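Local coordinates for protein condensin complex subunit 3 (PDB 5OQR) that serves as a regulatory subunit of the condensin complex, which is required for converting interphase chromatin into mitotic-like condensed chromosomes, at residues A[468-471]-A[472-475]; A[525-528]-A[529-533]; A[546-549]-A[550-554]; A[598-601]-A[602-605]. All coordinates share one frame; numbering follows the deposited sequence.

The four contacts follow one another through the stacked helices in the C-terminal part of an all-helical HEAT-repeat solenoid. Interaction 1 comes first, where helix 457-471 gives way to a loop. Interactions 2 and 3 lie on the successive helices 518-534 and 537-554 of HEAT repeat 8, with centres about 14 Å apart; they touch directly, Val525 CG2 meeting Met550 CE at 3.7 Å. Interaction 4, in the turn between helices 580-597 and 601-613, reaches interaction 3 through Tyr599 and Leu551. Centres of interactions 1 and 4 are about 31 Å apart. Interactions 1 and 3 lie where another protein chain packs on the solenoid; interactions 2 and 4 do not touch it.

Interaction 1: residues A[468-471]-A[472-475]; sequences CLFE and NITS
Asn472 and Ile473 fold back against the last turn of the helix that runs through 468-471 as the chain passes into the loop. Asn472 N donates a hydrogen bond to Leu469 O, three residues earlier, at 3.1 Å and with an N-H...O angle of 159°. The donor stands well above the carbonyl plane of Leu469, 58° out of it, as suits a bond that spans three residues rather than four. Asn472 CB lies 3.7 Å from Cys468 O, so the root of this side chain also rests on the turn before it. On the other side of the same turn, Ile473 CG1 comes to 3.8 Å from Leu469 O.

This is the way out of one helix in an alpha solenoid of the HEAT type, where the loop has to carry the chain over to the next helix, 480-495. Ile473 already has an extended backbone. Its CG1 sits between the backbone N and the carbonyl carbon (chi1 54°), the crowded position, and this sends CD1 along the flank of Phe470. The two side chains run side by side, pointing the same way, with Ile473 CD1 3.8 Å from Phe470 CD1 and set obliquely to the ring. Nearer its root, Ile473 CG1 packs 3.9 Å from Phe470 CA. Leu512 and Val513 of helix 500-514 also pack against the Phe470 ring. Ile473 O accepts a hydrogen bond from a basic side chain of another protein chain.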
ATOM      1  N   CYS A 468       7.395   3.802  32.003  1.00 27.11           N
ATOM      2  CA  CYS A 468       5.950   3.765  31.819  1.00 31.21           C
ATOM      3  C   CYS A 468       5.247   4.816  32.667  1.00 33.80           C
ATOM      4  O   CYS A 468       4.144   5.252  32.321  1.00 30.86           O
ATOM      5  CB  CYS A 468       5.412   2.377  32.156  1.00 28.42           C
ATOM      6  SG  CYS A 468       5.868   1.095  30.984  1.00 38.59           S
ATOM      7  N   LEU A 469       5.855   5.225  33.778  1.00 34.23           N
ATOM      8  CA  LEU A 469       5.251   6.249  34.622  1.00 35.15           C
ATOM      9  C   LEU A 469       5.119   7.562  33.863  1.00 32.50           C
ATOM     10  O   LEU A 469       4.026   8.124  33.745  1.00 33.54           O
ATOM     11  CB  LEU A 469       6.083   6.432  35.893  1.00 33.85           C
ATOM     12  CG  LEU A 469       5.800   7.682  36.733  1.00 36.75           C
ATOM     13  CD1 LEU A 469       4.347   7.756  37.148  1.00 42.04           C
ATOM     14  CD2 LEU A 469       6.699   7.716  37.953  1.00 40.56           C
ATOM     15  N   PHE A 470       6.232   8.065  33.333  1.00 31.30           N
ATOM     16  CA  PHE A 470       6.228   9.331  32.616  1.00 33.73           C
ATOM     17  C   PHE A 470       5.621   9.224  31.225  1.00 31.63           C
ATOM     18  O   PHE A 470       5.401  10.256  30.584  1.00 29.53           O
ATOM     19  CB  PHE A 470       7.654   9.874  32.534  1.00 30.00           C
ATOM     20  CG  PHE A 470       8.232  10.229  33.872  1.00 30.07           C
ATOM     21  CD1 PHE A 470       7.750  11.316  34.576  1.00 32.69           C
ATOM     22  CD2 PHE A 470       9.241   9.469  34.434  1.00 27.62           C
ATOM     23  CE1 PHE A 470       8.267  11.644  35.808  1.00 32.86           C
ATOM     24  CE2 PHE A 470       9.763   9.796  35.667  1.00 29.25           C
ATOM     25  CZ  PHE A 470       9.275  10.885  36.354  1.00 28.16           C
ATOM     26  N   GLU A 471       5.339   8.012  30.749  1.00 32.18           N
ATOM     27  CA  GLU A 471       4.576   7.843  29.522  1.00 29.65           C
ATOM     28  C   GLU A 471       3.088   8.081  29.723  1.00 30.90           C
ATOM     29  O   GLU A 471       2.380   8.330  28.743  1.00 37.91           O
ATOM     30  CB  GLU A 471       4.780   6.434  28.961  1.00 36.13           C
ATOM     31  CG  GLU A 471       5.776   6.349  27.824  1.00 41.83           C
ATOM     32  CD  GLU A 471       6.096   4.918  27.436  1.00 52.63           C
ATOM     33  OE1 GLU A 471       5.343   4.009  27.847  1.00 57.14           O
ATOM     34  OE2 GLU A 471       7.101   4.701  26.729  1.00 56.75           O
ATOM     35  N   ASN A 472       2.602   8.018  30.962  1.00 38.57           N
ATOM     36  CA  ASN A 472       1.173   8.043  31.248  1.00 32.73           C
ATOM     37  C   ASN A 472       0.728   9.299  31.986  1.00 34.41           C
ATOM     38  O   ASN A 472      -0.394   9.335  32.500  1.00 37.11           O
ATOM     39  CB  ASN A 472       0.782   6.803  32.051  1.00 37.21           C
ATOM     40  CG  ASN A 472       0.606   5.581  31.181  1.00 29.33           C
ATOM     41  OD1 ASN A 472       1.523   4.779  31.024  1.00 30.29           O
ATOM     42  ND2 ASN A 472      -0.579   5.435  30.603  1.00 32.62           N
ATOM     43  N   ILE A 473       1.571  10.328  32.055  1.00 35.16           N
ATOM     44  CA  ILE A 473       1.178  11.615  32.609  1.00 38.32           C
ATOM     45  C   ILE A 473       1.467  12.690  31.572  1.00 46.13           C
ATOM     46  O   ILE A 473       2.294  12.518  30.675  1.00 45.55           O
ATOM     47  CB  ILE A 473       1.885  11.928  33.944  1.00 38.93           C
ATOM     48  CG1 ILE A 473       3.402  11.827  33.792  1.00 35.73           C
ATOM     49  CG2 ILE A 473       1.400  10.980  35.024  1.00 35.83           C
ATOM     50  CD1 ILE A 473       4.159  12.436  34.943  1.00 43.21           C
ATOM     51  N   THR A 474       0.761  13.814  31.706  1.00 55.25           N
ATOM     52  CA  THR A 474       0.776  14.859  30.695  1.00 59.88           C
ATOM     53  C   THR A 474       1.303  16.203  31.178  1.00 64.97           C
ATOM     54  O   THR A 474       1.699  17.020  30.340  1.00 68.90           O
ATOM     55  CB  THR A 474      -0.636  15.069  30.128  1.00 54.89           C
ATOM     56  OG1 THR A 474      -1.581  15.129  31.201  1.00 61.58           O
ATOM     57  CG2 THR A 474      -1.004  13.934  29.184  1.00 53.57           C
ATOM     58  N   SER A 475       1.316  16.462  32.484  1.00 62.82           N
ATOM     59  CA  SER A 475       1.804  17.731  33.004  1.00 74.55           C
ATOM     60  C   SER A 475       2.591  17.481  34.280  1.00 75.68           C
ATOM     61  O   SER A 475       2.431  16.454  34.943  1.00 63.12           O
ATOM     62  CB  SER A 475       0.658  18.713  33.276  1.00 77.08           C
ATOM     63  OG  SER A 475      -0.253  18.183  34.221  1.00 70.12           O
TER

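Interaction 2: residues A[525-528]-A[529-533]; sequences VPLY and LHCYE
Helix 518-534 continues from one segment into the other: Leu529 N, His530 N and Cys531 N bond to the carbonyls of Val525, Pro526 and Leu527, and a weak bond of 3.4 Å from Tyr532 N to Tyr528 O follows. This is a helix of HEAT repeat 8, kinked around Pro526 because the nitrogens of Pro526 and Leu527 have no bond to the preceding turn. The first bonds across the join are good, with Leu529 N to Val525 O at 3.0 Å and His530 N to Pro526 O at 2.9 Å; they grow less straight further on.

The side chains sort themselves onto different flanks. Val525 and Leu529, one turn apart, lie side by side and point the same way, so that Val525 CG1 meets Leu529 CD1 at 3.8 Å. Val525 CG1 is trans to the backbone N (chi1 168°), which puts this methyl group beside Leu529, and the pair forms part of the surface that helix 537-554 packs on. Leu529 CG rests 3.4 Å from Val525 O.

Another flank carries Leu527, Tyr528 and Cys531, facing helix 500-514. Tyr528 OH is hydrogen-bonded to both Ser511 OG and Leu507 O, which ties the phenol end to that helix. Leu527 CG lies 4.5 Å from Cys531 SG. Cys531 SG makes an oblique sulfur-aromatic contact with Tyr528, 5.4 Å from the ring centroid and 43° off its normal.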
ATOM      1  N   VAL A 525      19.392  19.758  26.351  1.00 37.13           N
ATOM      2  CA  VAL A 525      19.681  19.742  24.915  1.00 32.30           C
ATOM      3  C   VAL A 525      21.160  19.466  24.658  1.00 35.56           C
ATOM      4  O   VAL A 525      21.470  18.601  23.829  1.00 35.33           O
ATOM      5  CB  VAL A 525      19.192  21.033  24.258  1.00 33.45           C
ATOM      6  CG1 VAL A 525      19.736  21.163  22.837  1.00 32.67           C
ATOM      7  CG2 VAL A 525      17.676  21.079  24.228  1.00 28.79           C
ATOM      8  N   PRO A 526      22.105  20.153  25.306  1.00 36.83           N
ATOM      9  CA  PRO A 526      23.524  19.850  25.052  1.00 35.34           C
ATOM     10  C   PRO A 526      23.868  18.382  25.211  1.00 40.61           C
ATOM     11  O   PRO A 526      24.679  17.852  24.442  1.00 42.93           O
ATOM     12  CB  PRO A 526      24.250  20.719  26.088  1.00 33.64           C
ATOM     13  CG  PRO A 526      23.321  21.845  26.351  1.00 44.77           C
ATOM     14  CD  PRO A 526      21.938  21.282  26.236  1.00 40.55           C
ATOM     15  N   LEU A 527      23.271  17.707  26.193  1.00 49.42           N
ATOM     16  CA  LEU A 527      23.560  16.293  26.406  1.00 36.24           C
ATOM     17  C   LEU A 527      23.144  15.465  25.198  1.00 40.04           C
ATOM     18  O   LEU A 527      23.919  14.646  24.694  1.00 39.12           O
ATOM     19  CB  LEU A 527      22.847  15.804  27.665  1.00 41.86           C
ATOM     20  CG  LEU A 527      22.992  14.316  27.994  1.00 39.17           C
ATOM     21  CD1 LEU A 527      24.443  13.966  28.273  1.00 50.03           C
ATOM     22  CD2 LEU A 527      22.121  13.960  29.171  1.00 39.18           C
ATOM     23  N   TYR A 528      21.917  15.667  24.718  1.00 36.36           N
ATOM     24  CA  TYR A 528      21.424  14.878  23.598  1.00 29.70           C
ATOM     25  C   TYR A 528      22.109  15.234  22.286  1.00 35.40           C
ATOM     26  O   TYR A 528      22.102  14.417  21.361  1.00 38.27           O
ATOM     27  CB  TYR A 528      19.912  15.047  23.482  1.00 26.48           C
ATOM     28  CG  TYR A 528      19.184  14.353  24.604  1.00 33.33           C
ATOM     29  CD1 TYR A 528      18.686  15.066  25.682  1.00 31.47           C
ATOM     30  CD2 TYR A 528      19.027  12.975  24.598  1.00 36.57           C
ATOM     31  CE1 TYR A 528      18.033  14.428  26.714  1.00 34.97           C
ATOM     32  CE2 TYR A 528      18.378  12.328  25.623  1.00 36.69           C
ATOM     33  CZ  TYR A 528      17.884  13.056  26.678  1.00 30.60           C
ATOM     34  OH  TYR A 528      17.234  12.405  27.698  1.00 32.26           O
ATOM     35  N   LEU A 529      22.699  16.426  22.181  1.00 37.11           N
ATOM     36  CA  LEU A 529      23.565  16.713  21.043  1.00 29.41           C
ATOM     37  C   LEU A 529      24.881  15.960  21.166  1.00 38.62           C
ATOM     38  O   LEU A 529      25.392  15.423  20.178  1.00 43.53           O
ATOM     39  CB  LEU A 529      23.815  18.215  20.936  1.00 26.63           C
ATOM     40  CG  LEU A 529      22.577  19.073  20.685  1.00 30.56           C
ATOM     41  CD1 LEU A 529      22.905  20.537  20.878  1.00 35.64           C
ATOM     42  CD2 LEU A 529      22.024  18.830  19.289  1.00 32.31           C
ATOM     43  N   HIS A 530      25.441  15.907  22.376  1.00 40.43           N
ATOM     44  CA  HIS A 530      26.632  15.097  22.612  1.00 45.71           C
ATOM     45  C   HIS A 530      26.351  13.620  22.382  1.00 45.03           C
ATOM     46  O   HIS A 530      27.252  12.869  21.991  1.00 43.02           O
ATOM     47  CB  HIS A 530      27.142  15.328  24.033  1.00 46.04           C
ATOM     48  CG  HIS A 530      28.401  14.584  24.353  1.00 60.07           C
ATOM     49  ND1 HIS A 530      28.418  13.453  25.139  1.00 60.29           N
ATOM     50  CD2 HIS A 530      29.686  14.809  23.989  1.00 68.74           C
ATOM     51  CE1 HIS A 530      29.659  13.013  25.247  1.00 66.56           C
ATOM     52  NE2 HIS A 530      30.448  13.818  24.560  1.00 64.69           N
ATOM     53  N   CYS A 531      25.111  13.182  22.609  1.00 42.73           N
ATOM     54  CA  CYS A 531      24.763  11.790  22.347  1.00 41.40           C
ATOM     55  C   CYS A 531      24.822  11.475  20.860  1.00 39.86           C
ATOM     56  O   CYS A 531      25.203  10.367  20.469  1.00 49.79           O
ATOM     57  CB  CYS A 531      23.372  11.481  22.902  1.00 43.46           C
ATOM     58  SG  CYS A 531      23.302  11.285  24.696  1.00 52.85           S
ATOM     59  N   TYR A 532      24.452  12.432  20.009  1.00 38.51           N
ATOM     60  CA  TYR A 532      24.375  12.145  18.582  1.00 39.87           C
ATOM     61  C   TYR A 532      25.762  12.041  17.958  1.00 45.88           C
ATOM     62  O   TYR A 532      26.040  11.108  17.197  1.00 51.15           O
ATOM     63  CB  TYR A 532      23.556  13.213  17.864  1.00 32.86           C
ATOM     64  CG  TYR A 532      23.287  12.846  16.427  1.00 32.93           C
ATOM     65  CD1 TYR A 532      24.226  13.104  15.439  1.00 40.39           C
ATOM     66  CD2 TYR A 532      22.107  12.222  16.060  1.00 34.77           C
ATOM     67  CE1 TYR A 532      23.995  12.759  14.130  1.00 37.45           C
ATOM     68  CE2 TYR A 532      21.865  11.872  14.751  1.00 40.80           C
ATOM     69  CZ  TYR A 532      22.814  12.144  13.790  1.00 40.88           C
ATOM     70  OH  TYR A 532      22.585  11.800  12.481  1.00 43.85           O
ATOM     71  N   GLU A 533      26.643  12.995  18.256  1.00 43.77           N
ATOM     72  CA  GLU A 533      27.927  13.046  17.564  1.00 58.61           C
ATOM     73  C   GLU A 533      28.856  11.930  18.029  1.00 62.46           C
ATOM     74  O   GLU A 533      29.487  11.255  17.208  1.00 71.88           O
ATOM     75  CB  GLU A 533      28.584  14.414  17.755  1.00 68.85           C
ATOM     76  CG  GLU A 533      28.585  14.944  19.180  1.00 74.84           C
ATOM     77  CD  GLU A 533      29.384  16.227  19.319  1.00 90.67           C
ATOM     78  OE1 GLU A 533      30.423  16.363  18.636  1.00 91.34           O
ATOM     79  OE2 GLU A 533      28.965  17.109  20.102  1.00 91.90           O
TER

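Interaction 3: residues A[546-549]-A[550-554]; sequences TLTD and MLIQH
Gln553 N bonds to Asp549 O at 2.8 Å and Met550 N to Thr546 O at 2.9 Å; between them, Leu551 N reaches Leu547 O and Ile552 N reaches Thr548 O, the last with an N-H...O angle of 169°. Together they make two well-formed turns of helix 537-554, in HEAT repeat 8. Both threonine hydroxyls bond back to the preceding turn, Thr546 OG1 to Thr542 O and Thr548 OG1 to Ile544 O.

Packing spreads outward from this frame. Met550 bends at chi3 (-59°), turning its CE back across Leu547, whose CD2 it meets at 3.4 Å; the two chains cross obliquely. Met550 CE is also 4.2 Å from Thr546 CG2. Round the helix, Thr548 and Ile552 run alongside each other, with CG2 of Thr548 3.8 Å from CD1 of Ile552.

Both carboxylate oxygens of Asp549 are hydrogen-bonded to the backbone of another protein chain, and Thr548 and Ile552 also pack on that chain. Met550, by contrast, meets Ala521 of helix 518-534. The chemistry is thus divided: the apolar flank of Met550 and Leu547 packs on the neighbouring helices, while the buried acid finds its partners on the other protein chain.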
ATOM      1  N   THR A 546      14.228  12.488  20.967  1.00 30.38           N
ATOM      2  CA  THR A 546      14.121  13.380  22.116  1.00 32.17           C
ATOM      3  C   THR A 546      14.037  14.834  21.677  1.00 29.83           C
ATOM      4  O   THR A 546      13.115  15.559  22.065  1.00 28.58           O
ATOM      5  CB  THR A 546      15.315  13.170  23.046  1.00 33.71           C
ATOM      6  OG1 THR A 546      15.409  11.786  23.393  1.00 29.36           O
ATOM      7  CG2 THR A 546      15.164  13.999  24.309  1.00 37.33           C
ATOM      8  N   LEU A 547      14.998  15.279  20.865  1.00 31.88           N
ATOM      9  CA  LEU A 547      15.013  16.669  20.425  1.00 27.32           C
ATOM     10  C   LEU A 547      13.777  16.998  19.597  1.00 27.44           C
ATOM     11  O   LEU A 547      13.212  18.091  19.721  1.00 29.88           O
ATOM     12  CB  LEU A 547      16.293  16.944  19.638  1.00 26.98           C
ATOM     13  CG  LEU A 547      17.550  16.967  20.513  1.00 22.42           C
ATOM     14  CD1 LEU A 547      18.788  16.632  19.710  1.00 27.13           C
ATOM     15  CD2 LEU A 547      17.702  18.317  21.173  1.00 25.28           C
ATOM     16  N   THR A 548      13.329  16.063  18.760  1.00 20.41           N
ATOM     17  CA  THR A 548      12.127  16.303  17.972  1.00 24.66           C
ATOM     18  C   THR A 548      10.905  16.446  18.867  1.00 31.74           C
ATOM     19  O   THR A 548      10.060  17.320  18.643  1.00 38.82           O
ATOM     20  CB  THR A 548      11.917  15.174  16.960  1.00 27.53           C
ATOM     21  OG1 THR A 548      13.048  15.093  16.089  1.00 25.00           O
ATOM     22  CG2 THR A 548      10.674  15.423  16.119  1.00 24.79           C
ATOM     23  N   ASP A 549      10.789  15.595  19.888  1.00 30.24           N
ATOM     24  CA  ASP A 549       9.626  15.658  20.765  1.00 27.99           C
ATOM     25  C   ASP A 549       9.668  16.877  21.676  1.00 27.75           C
ATOM     26  O   ASP A 549       8.618  17.437  22.002  1.00 30.40           O
ATOM     27  CB  ASP A 549       9.526  14.376  21.587  1.00 38.75           C
ATOM     28  CG  ASP A 549       8.943  13.223  20.794  1.00 45.85           C
ATOM     29  OD1 ASP A 549       8.839  13.344  19.554  1.00 43.35           O
ATOM     30  OD2 ASP A 549       8.588  12.195  21.406  1.00 46.49           O
ATOM     31  N   MET A 550      10.858  17.306  22.094  1.00 26.84           N
ATOM     32  CA  MET A 550      10.956  18.520  22.895  1.00 28.04           C
ATOM     33  C   MET A 550      10.483  19.738  22.110  1.00 29.78           C
ATOM     34  O   MET A 550       9.834  20.629  22.667  1.00 33.71           O
ATOM     35  CB  MET A 550      12.392  18.716  23.381  1.00 30.24           C
ATOM     36  CG  MET A 550      12.829  17.695  24.419  1.00 40.26           C
ATOM     37  SD  MET A 550      14.407  18.067  25.209  1.00 53.64           S
ATOM     38  CE  MET A 550      15.494  18.119  23.807  1.00 28.57           C
ATOM     39  N   LEU A 551      10.793  19.792  20.812  1.00 34.70           N
ATOM     40  CA  LEU A 551      10.321  20.896  19.982  1.00 31.48           C
ATOM     41  C   LEU A 551       8.806  20.862  19.832  1.00 31.20           C
ATOM     42  O   LEU A 551       8.127  21.875  20.035  1.00 33.27           O
ATOM     43  CB  LEU A 551      10.991  20.844  18.609  1.00 30.72           C
ATOM     44  CG  LEU A 551      12.457  21.274  18.551  1.00 33.06           C
ATOM     45  CD1 LEU A 551      13.075  20.867  17.231  1.00 26.14           C
ATOM     46  CD2 LEU A 551      12.581  22.768  18.751  1.00 35.21           C
ATOM     47  N   ILE A 552       8.258  19.704  19.468  1.00 27.42           N
ATOM     48  CA  ILE A 552       6.817  19.589  19.278  1.00 27.85           C
ATOM     49  C   ILE A 552       6.083  19.863  20.583  1.00 31.85           C
ATOM     50  O   ILE A 552       5.062  20.560  20.605  1.00 39.91           O
ATOM     51  CB  ILE A 552       6.472  18.200  18.711  1.00 28.05           C
ATOM     52  CG1 ILE A 552       7.046  18.055  17.302  1.00 34.48           C
ATOM     53  CG2 ILE A 552       4.964  17.975  18.696  1.00 27.86           C
ATOM     54  CD1 ILE A 552       7.111  16.631  16.810  1.00 46.95           C
ATOM     55  N   GLN A 553       6.587  19.318  21.691  1.00 34.87           N
ATOM     56  CA  GLN A 553       5.908  19.473  22.971  1.00 31.53           C
ATOM     57  C   GLN A 553       6.041  20.895  23.498  1.00 29.67           C
ATOM     58  O   GLN A 553       5.038  21.554  23.792  1.00 36.97           O
ATOM     59  CB  GLN A 553       6.469  18.470  23.982  1.00 33.87           C
ATOM     60  CG  GLN A 553       5.914  18.601  25.396  1.00 35.18           C
ATOM     61  CD  GLN A 553       4.442  18.258  25.484  1.00 41.36           C
ATOM     62  OE1 GLN A 553       3.945  17.412  24.745  1.00 35.20           O
ATOM     63  NE2 GLN A 553       3.734  18.917  26.392  1.00 46.46           N
ATOM     64  N   HIS A 554       7.271  21.389  23.620  1.00 27.65           N
ATOM     65  CA  HIS A 554       7.526  22.640  24.320  1.00 32.03           C
ATOM     66  C   HIS A 554       7.500  23.863  23.416  1.00 35.44           C
ATOM     67  O   HIS A 554       7.373  24.982  23.925  1.00 43.63           O
ATOM     68  CB  HIS A 554       8.878  22.573  25.034  1.00 33.42           C
ATOM     69  CG  HIS A 554       8.927  21.551  26.124  1.00 30.02           C
ATOM     70  ND1 HIS A 554       7.877  21.344  26.991  1.00 32.06           N
ATOM     71  CD2 HIS A 554       9.888  20.668  26.478  1.00 28.25           C
ATOM     72  CE1 HIS A 554       8.193  20.383  27.839  1.00 35.64           C
ATOM     73  NE2 HIS A 554       9.408  19.957  27.550  1.00 38.79           N
TER

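Interaction 4: residues A[598-601]-A[602-605]; sequences HYRD and ELFL
The turn between helices 580-597 and 601-613 holds this contact, with Arg600 at the N-cap position of the second helix. The cap residue contributes through its backbone: Arg600 O accepts from Phe604 N at 3.2 Å and more weakly from Leu603 N. Next to it, Asp601 O takes the N-H of Leu605 at 2.7 Å.

His598, which leaves the first helix with positive phi, reaches forward to the second. Its ND1 donates to Asp601 OD2 at 2.7 Å, with an N-H...O angle of 165°, almost in the imidazole plane and onto the syn lone pair of the carboxylate. Tyr634 OH bonds to the same oxygen, so two partners hold the aspartate in place.

Beyond the polar turn, Leu603 lies alongside Arg600, setting CD2 over the centre of one guanidinium face, 3.6 Å from Arg600 CZ. The NH2 of Arg600 bonds to Ser567 OG. Its CG covers the centre of one face of the Tyr599 ring. Tyr599 and Phe604 meet at a slant, the CE2 atom of Tyr599 being 3.7 Å from CE2 of Phe604, and Tyr599 O sits at the edge of the phenylalanine ring.

Among the neighbouring helices, Phe604 stacks on Phe571 of helix 563-574 and touches Ile590 of helix 580-597, while Leu605 packs on Tyr634 of helix 621-635 and Ile645 of helix 639-661.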
ATOM      1  N   HIS A 598       6.044  23.947  11.273  1.00 32.28           N
ATOM      2  CA  HIS A 598       6.650  24.746  10.212  1.00 30.63           C
ATOM      3  C   HIS A 598       8.063  25.154  10.624  1.00 31.20           C
ATOM      4  O   HIS A 598       8.396  26.331  10.762  1.00 43.93           O
ATOM      5  CB  HIS A 598       5.798  25.971   9.868  1.00 26.94           C
ATOM      6  CG  HIS A 598       4.593  25.655   9.040  1.00 30.23           C
ATOM      7  ND1 HIS A 598       4.671  24.985   7.838  1.00 35.98           N
ATOM      8  CD2 HIS A 598       3.281  25.925   9.234  1.00 36.62           C
ATOM      9  CE1 HIS A 598       3.459  24.849   7.332  1.00 41.26           C
ATOM     10  NE2 HIS A 598       2.597  25.412   8.159  1.00 40.73           N
ATOM     11  N   TYR A 599       8.893  24.136  10.830  1.00 32.72           N
ATOM     12  CA  TYR A 599      10.235  24.305  11.383  1.00 32.96           C
ATOM     13  C   TYR A 599      11.222  24.436  10.233  1.00 37.50           C
ATOM     14  O   TYR A 599      11.792  23.454   9.756  1.00 34.80           O
ATOM     15  CB  TYR A 599      10.576  23.131  12.294  1.00 33.75           C
ATOM     16  CG  TYR A 599      11.951  23.187  12.918  1.00 32.25           C
ATOM     17  CD1 TYR A 599      12.208  24.007  14.006  1.00 32.34           C
ATOM     18  CD2 TYR A 599      12.988  22.408  12.430  1.00 33.04           C
ATOM     19  CE1 TYR A 599      13.458  24.058  14.582  1.00 30.56           C
ATOM     20  CE2 TYR A 599      14.243  22.452  12.999  1.00 36.28           C
ATOM     21  CZ  TYR A 599      14.473  23.278  14.077  1.00 35.61           C
ATOM     22  OH  TYR A 599      15.722  23.328  14.652  1.00 35.80           O
ATOM     23  N   ARG A 600      11.424  25.674   9.780  1.00 44.55           N
ATOM     24  CA  ARG A 600      12.411  25.980   8.746  1.00 33.36           C
ATOM     25  C   ARG A 600      12.132  25.193   7.469  1.00 34.78           C
ATOM     26  O   ARG A 600      13.029  24.592   6.875  1.00 38.17           O
ATOM     27  CB  ARG A 600      13.825  25.702   9.256  1.00 36.85           C
ATOM     28  CG  ARG A 600      14.018  25.976  10.738  1.00 32.71           C
ATOM     29  CD  ARG A 600      15.464  25.786  11.151  1.00 39.89           C
ATOM     30  NE  ARG A 600      16.308  26.895  10.719  1.00 46.58           N
ATOM     31  CZ  ARG A 600      17.634  26.903  10.792  1.00 43.28           C
ATOM     32  NH1 ARG A 600      18.311  27.962  10.378  1.00 62.87           N
ATOM     33  NH2 ARG A 600      18.285  25.855  11.272  1.00 53.18           N
ATOM     34  N   ASP A 601      10.864  25.198   7.047  1.00 34.21           N
ATOM     35  CA  ASP A 601      10.452  24.409   5.889  1.00 38.91           C
ATOM     36  C   ASP A 601      11.402  24.621   4.720  1.00 39.91           C
ATOM     37  O   ASP A 601      11.928  23.663   4.147  1.00 38.97           O
ATOM     38  CB  ASP A 601       9.028  24.780   5.472  1.00 38.07           C
ATOM     39  CG  ASP A 601       8.077  24.850   6.640  1.00 39.20           C
ATOM     40  OD1 ASP A 601       8.506  25.284   7.725  1.00 40.10           O
ATOM     41  OD2 ASP A 601       6.897  24.481   6.473  1.00 38.13           O
ATOM     42  N   GLU A 602      11.634  25.886   4.362  1.00 55.72           N
ATOM     43  CA  GLU A 602      12.481  26.216   3.220  1.00 55.86           C
ATOM     44  C   GLU A 602      13.817  25.490   3.292  1.00 51.10           C
ATOM     45  O   GLU A 602      14.310  24.972   2.283  1.00 44.07           O
ATOM     46  CB  GLU A 602      12.713  27.728   3.155  1.00 68.04           C
ATOM     47  CG  GLU A 602      11.487  28.588   3.468  1.00 70.68           C
ATOM     48  CD  GLU A 602      11.305  28.853   4.958  1.00 78.41           C
ATOM     49  OE1 GLU A 602      12.304  28.794   5.705  1.00 80.38           O
ATOM     50  OE2 GLU A 602      10.156  29.099   5.382  1.00 69.96           O
ATOM     51  N   LEU A 603      14.416  25.439   4.482  1.00 47.61           N
ATOM     52  CA  LEU A 603      15.758  24.882   4.621  1.00 41.32           C
ATOM     53  C   LEU A 603      15.754  23.368   4.453  1.00 35.96           C
ATOM     54  O   LEU A 603      16.699  22.801   3.892  1.00 35.93           O
ATOM     55  CB  LEU A 603      16.337  25.275   5.980  1.00 43.75           C
ATOM     56  CG  LEU A 603      17.790  24.871   6.238  1.00 55.24           C
ATOM     57  CD1 LEU A 603      18.740  25.664   5.359  1.00 62.58           C
ATOM     58  CD2 LEU A 603      18.143  25.044   7.709  1.00 47.67           C
ATOM     59  N   PHE A 604      14.709  22.695   4.928  1.00 35.02           N
ATOM     60  CA  PHE A 604      14.651  21.239   4.869  1.00 38.89           C
ATOM     61  C   PHE A 604      13.936  20.722   3.632  1.00 36.24           C
ATOM     62  O   PHE A 604      14.207  19.598   3.196  1.00 37.69           O
ATOM     63  CB  PHE A 604      13.950  20.686   6.115  1.00 29.35           C
ATOM     64  CG  PHE A 604      14.789  20.740   7.356  1.00 28.56           C
ATOM     65  CD1 PHE A 604      15.831  19.853   7.539  1.00 33.29           C
ATOM     66  CD2 PHE A 604      14.533  21.675   8.340  1.00 28.96           C
ATOM     67  CE1 PHE A 604      16.607  19.899   8.676  1.00 36.01           C
ATOM     68  CE2 PHE A 604      15.304  21.727   9.480  1.00 33.15           C
ATOM     69  CZ  PHE A 604      16.343  20.838   9.649  1.00 38.25           C
ATOM     70  N   LEU A 605      13.029  21.512   3.059  1.00 35.06           N
ATOM     71  CA  LEU A 605      12.215  21.024   1.951  1.00 29.65           C
ATOM     72  C   LEU A 605      13.079  20.549   0.789  1.00 29.73           C
ATOM     73  O   LEU A 605      12.758  19.551   0.136  1.00 35.67           O
ATOM     74  CB  LEU A 605      11.259  22.129   1.499  1.00 34.42           C
ATOM     75  CG  LEU A 605       9.809  21.823   1.121  1.00 39.09           C
ATOM     76  CD1 LEU A 605       9.205  20.668   1.895  1.00 31.33           C
ATOM     77  CD2 LEU A 605       8.988  23.084   1.357  1.00 39.48           C
TER